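PDB 1JM1: rieske iron-sulfur protein soxF from Sulfolobus acidocaldarius, which binds a Rieske-type [2Fe-2S] cluster and probably carries electrons in the archaeal respiratory chain. Local coordinates for residues 45-49 with 50-54. Residues are numbered along the deposited sequence; the frame is centred on the assembly and turned at random.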
loop_
_atom_site.group_PDB
_atom_site.type_symbol
_atom_site.label_atom_id
_atom_site.label_comp_id
_atom_site.label_asym_id
_atom_site.label_seq_id
_atom_site.Cartn_x
_atom_site.Cartn_y
_atom_site.Cartn_z
ATOM N N PHE A 45 -2.851 -0.442 -3.064
ATOM C CA PHE A 45 -3.777 0.673 -2.878
ATOM C C PHE A 45 -3.046 1.882 -2.376
ATOM O O PHE A 45 -2.156 1.787 -1.526
ATOM C CB PHE A 45 -4.951 0.286 -1.962
ATOM C CG PHE A 45 -4.579 -0.065 -0.550
ATOM C CD1 PHE A 45 -4.614 0.864 0.453
ATOM C CD2 PHE A 45 -4.153 -1.346 -0.230
ATOM C CE1 PHE A 45 -4.217 0.552 1.724
ATOM C CE2 PHE A 45 -3.736 -1.657 1.057
ATOM C CZ PHE A 45 -3.782 -0.724 2.039
ATOM N N LEU A 46 -3.496 3.041 -2.844
ATOM C CA LEU A 46 -3.229 4.322 -2.222
ATOM C C LEU A 46 -4.208 4.524 -1.113
ATOM O O LEU A 46 -5.360 4.112 -1.208
ATOM C CB LEU A 46 -3.435 5.549 -3.195
ATOM C CG LEU A 46 -2.780 5.678 -4.476
ATOM C CD1 LEU A 46 -3.164 7.005 -5.190
ATOM C CD2 LEU A 46 -1.258 5.721 -4.328
ATOM N N VAL A 47 -3.769 5.223 -0.068
ATOM C CA VAL A 47 -4.674 5.631 1.012
ATOM C C VAL A 47 -4.270 7.006 1.476
ATOM O O VAL A 47 -3.074 7.278 1.692
ATOM C CB VAL A 47 -4.692 4.619 2.151
ATOM C CG1 VAL A 47 -3.320 4.350 2.780
ATOM C CG2 VAL A 47 -5.730 5.019 3.227
ATOM N N ASP A 48 -5.260 7.888 1.623
ATOM C CA ASP A 48 -5.051 9.183 2.264
ATOM C C ASP A 48 -5.296 8.965 3.724
ATOM O O ASP A 48 -6.445 8.817 4.188
ATOM C CB ASP A 48 -5.914 10.265 1.676
ATOM C CG ASP A 48 -5.625 11.617 2.326
ATOM O OD1 ASP A 48 -5.307 11.707 3.493
ATOM O OD2 ASP A 48 -5.882 12.649 1.634
ATOM N N LEU A 49 -4.196 8.880 4.528
ATOM C CA LEU A 49 -4.339 8.539 5.923
ATOM C C LEU A 49 -5.010 9.629 6.719
ATOM O O LEU A 49 -5.610 9.300 7.787
ATOM C CB LEU A 49 -3.037 8.117 6.557
ATOM C CG LEU A 49 -2.474 6.749 6.119
ATOM C CD1 LEU A 49 -1.155 6.452 6.796
ATOM C CD2 LEU A 49 -3.429 5.596 6.444
ATOM N N GLN A 50 -4.972 10.873 6.301
ATOM C CA GLN A 50 -5.709 11.935 7.012
ATOM C C GLN A 50 -7.187 11.836 6.728
ATOM O O GLN A 50 -8.004 11.968 7.649
ATOM C CB GLN A 50 -5.099 13.298 6.615
ATOM C CG GLN A 50 -5.861 14.466 7.286
ATOM C CD GLN A 50 -5.116 15.791 7.014
ATOM O OE1 GLN A 50 -4.964 16.471 7.985
ATOM N NE2 GLN A 50 -4.854 16.137 5.818
ATOM N N ALA A 51 -7.589 11.616 5.460
ATOM C CA ALA A 51 -8.989 11.410 5.202
ATOM C C ALA A 51 -9.524 10.203 5.962
ATOM O O ALA A 51 -10.637 10.225 6.498
ATOM C CB ALA A 51 -9.219 11.271 3.685
ATOM N N LEU A 52 -8.726 9.166 6.059
ATOM C CA LEU A 52 -9.152 7.940 6.717
ATOM C C LEU A 52 -9.340 8.139 8.242
ATOM O O LEU A 52 -10.342 7.723 8.794
ATOM C CB LEU A 52 -8.165 6.824 6.423
ATOM C CG LEU A 52 -8.576 5.461 6.974
ATOM C CD1 LEU A 52 -9.687 4.862 6.125
ATOM C CD2 LEU A 52 -7.341 4.536 7.028
ATOM N N THR A 53 -8.298 8.678 8.887
ATOM C CA THR A 53 -8.200 8.694 10.341
ATOM C C THR A 53 -8.620 10.014 10.970
ATOM O O THR A 53 -8.820 10.048 12.209
ATOM C CB THR A 53 -6.760 8.399 10.839
ATOM O OG1 THR A 53 -5.913 9.493 10.519
ATOM C CG2 THR A 53 -6.190 7.112 10.279
ATOM N N GLY A 54 -8.649 11.066 10.248
ATOM C CA GLY A 54 -8.825 12.399 10.806
ATOM C C GLY A 54 -7.548 12.985 11.360
ATOM O O GLY A 54 -7.579 14.167 11.722
HETATM O O HOH W 1 -6.413 14.855 3.400
#
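Asp-48 caps the amides of Gln-50 and Ala-51 at the start of the short helix 49-53. It ends strand 43-48, the middle strand of an antiparallel sheet between 32-36 and 87-91. Its CB lies 4.0 Å from the methyl CB of Ala-51. CG is anti to the backbone N (chi1 -177°), beside the carbonyl carbon, which brings OD1 to the amides at the helix start. There OD1 accepts from Ala-51 N at 3.0 Å in a nearly straight bond (168°). The donor comes from above the carboxylate plane. OD1 also takes a weak bond from Gln-50 N, and Thr-86 OG1 bonds to the same oxygen. OD2 accepts from a water at 2.9 Å, and that water accepts in turn from Gln-50 NE2. With an alanine in its place, the amides of Gln-50 and Ala-51 would probably lose their cap, and Thr-86 OG1 and the water a partner.

The main chain continues the turn. Asp-48 O receives Leu-52 N at 3.0 Å. Leu-49 O is gripped twice by Thr-53: N comes from one face of the carbonyl plane and OG1, at 2.8 Å, from the other. The Thr-53 hydroxyl also bonds to Gln-55 N, just past the helix.

Apolar groups close another side of the turn. Leu-52 CD2 meets Leu-49 CD2 at 4.1 Å and Val-47 CG2 at 4.2 Å, the side chains crossing at a slant. Val-47 and Leu-49 also pack on strand 87-91.

The positive end of the helix dipole probably favours the charged form of Asp-48, and the cap probably fixes where strand gives way to helix.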